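Local atomic coordinates of PbICP-C (Plasmodium berghei, PDB entry 3PNR), a protein that probably inhibits papain-like cysteine proteases, as expected of the C-terminal domain of a parasite inhibitor of the falstatin family. Residues Glu84-Lys89 with Ala177-Ile182. Numbering follows the deposited sequence.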
# COMPACT_ATOMS: atom_id res chain seq x y z
N GLU B 84 21.51 1.33 -5.34
CA GLU B 84 21.76 2.76 -5.27
C GLU B 84 21.47 3.41 -6.63
O GLU B 84 21.03 4.56 -6.70
CB GLU B 84 23.22 3.02 -4.90
CG GLU B 84 23.45 4.25 -4.04
CD GLU B 84 23.55 3.92 -2.56
OE1 GLU B 84 23.73 2.73 -2.22
OE2 GLU B 84 23.45 4.85 -1.73
N ASN B 85 21.70 2.66 -7.71
CA ASN B 85 21.63 3.22 -9.06
C ASN B 85 20.39 2.85 -9.85
O ASN B 85 20.31 3.16 -11.05
CB ASN B 85 22.87 2.81 -9.86
CG ASN B 85 24.13 3.47 -9.36
OD1 ASN B 85 24.10 4.60 -8.86
ND2 ASN B 85 25.25 2.76 -9.47
N PHE B 86 19.43 2.19 -9.21
CA PHE B 86 18.17 1.89 -9.87
C PHE B 86 17.40 3.17 -10.17
O PHE B 86 17.55 4.18 -9.46
CB PHE B 86 17.28 0.98 -9.02
CG PHE B 86 17.85 -0.40 -8.79
CD1 PHE B 86 18.98 -0.82 -9.46
CD2 PHE B 86 17.23 -1.27 -7.91
CE1 PHE B 86 19.49 -2.09 -9.25
CE2 PHE B 86 17.73 -2.55 -7.70
CZ PHE B 86 18.87 -2.96 -8.37
N PRO B 87 16.55 3.13 -11.20
CA PRO B 87 15.66 4.23 -11.60
C PRO B 87 14.67 4.63 -10.51
O PRO B 87 13.97 3.77 -9.95
CB PRO B 87 14.89 3.65 -12.80
CG PRO B 87 15.62 2.41 -13.20
CD PRO B 87 16.33 1.91 -12.00
N THR B 88 14.60 5.92 -10.20
CA THR B 88 13.62 6.42 -9.25
C THR B 88 12.29 6.66 -9.95
O THR B 88 11.27 6.93 -9.31
CB THR B 88 14.07 7.74 -8.60
OG1 THR B 88 14.39 8.70 -9.61
CG2 THR B 88 15.29 7.52 -7.72
N LYS B 89 12.31 6.54 -11.27
CA LYS B 89 11.13 6.82 -12.09
C LYS B 89 10.68 5.61 -12.91
O LYS B 89 11.32 4.56 -12.91
CB LYS B 89 11.39 8.01 -13.01
CG LYS B 89 11.75 9.28 -12.26
CD LYS B 89 12.01 10.45 -13.19
CE LYS B 89 12.36 11.71 -12.40
NZ LYS B 89 12.60 12.89 -13.27
N ALA B 177 15.78 -4.48 -1.66
CA ALA B 177 15.65 -4.85 -3.07
C ALA B 177 16.02 -6.31 -3.32
O ALA B 177 17.12 -6.75 -2.98
CB ALA B 177 16.50 -3.92 -3.94
N ASN B 178 15.07 -7.06 -3.89
CA ASN B 178 15.30 -8.45 -4.28
C ASN B 178 15.56 -8.54 -5.79
O ASN B 178 14.65 -8.32 -6.60
CB ASN B 178 14.09 -9.33 -3.94
CG ASN B 178 13.92 -9.55 -2.44
OD1 ASN B 178 14.02 -10.69 -1.97
ND2 ASN B 178 13.66 -8.48 -1.70
N THR B 179 16.79 -8.87 -6.15
CA THR B 179 17.19 -8.86 -7.55
C THR B 179 17.29 -10.27 -8.12
O THR B 179 17.86 -11.16 -7.49
CB THR B 179 18.51 -8.13 -7.71
OG1 THR B 179 18.42 -6.86 -7.04
CG2 THR B 179 18.84 -7.92 -9.18
N LYS B 180 16.71 -10.47 -9.30
CA LYS B 180 16.78 -11.75 -9.99
C LYS B 180 17.52 -11.64 -11.32
O LYS B 180 17.03 -11.01 -12.25
CB LYS B 180 15.38 -12.33 -10.24
CG LYS B 180 14.48 -12.42 -9.02
CD LYS B 180 15.12 -13.17 -7.85
CE LYS B 180 14.06 -13.56 -6.83
NZ LYS B 180 14.57 -13.47 -5.43
N ILE B 181 18.69 -12.26 -11.38
CA ILE B 181 19.41 -12.42 -12.64
C ILE B 181 19.10 -13.77 -13.28
O ILE B 181 19.32 -14.81 -12.68
CB ILE B 181 20.92 -12.37 -12.43
CG1 ILE B 181 21.30 -11.12 -11.63
CG2 ILE B 181 21.65 -12.44 -13.78
CD1 ILE B 181 22.48 -11.33 -10.71
N ILE B 182 18.57 -13.73 -14.50
CA ILE B 182 18.38 -14.95 -15.27
C ILE B 182 19.55 -15.09 -16.22
O ILE B 182 19.80 -14.19 -17.04
CB ILE B 182 17.09 -14.92 -16.09
CG1 ILE B 182 15.93 -14.39 -15.25
CG2 ILE B 182 16.78 -16.29 -16.65
CD1 ILE B 182 15.90 -14.97 -13.86
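F86 reaches from its loop to A177 and T179, and its benzyl group alone carries the 84-89 side of the contact. From CA the CB points toward segment 177-182, and chi1 of -65° sets CG beside the backbone N and anti to the carbonyl carbon, which directs the ring at the start of strand 178-186. The far end of the ring does the touching. CE2 lies 4.2 Å from CB of A177, an apolar contact in which the methyl group approaches the ring obliquely. A177 is buried, and its single methyl is enough to meet CE2 with nonpolar surface.

The fold is a beta sandwich of two mixed sheets, consistent with the immunoglobulin-like fold of chagasin-type inhibitors, and the contact ties the loop between strands 68-75 and 95-96 to strand 178-186 of the four-stranded sheet. Around the same ring, L72 and I81 add aliphatic packing, Y168 an edge-to-face aromatic contact and S166 a further touch, a largely nonpolar setting that suits phenylalanine.

At the tip, CZ comes 4.1 Å from OG1 of T179, which sits at the ring edge, near its plane. At this distance it is van der Waals contact; the polar partner of OG1 is OG of S166 in the adjacent strand 159-168, to which it is hydrogen-bonded. Threonine suits a strand by its beta-branching. At the base of the side chain, P87 O accepts a hydrogen bond from Y168 OH.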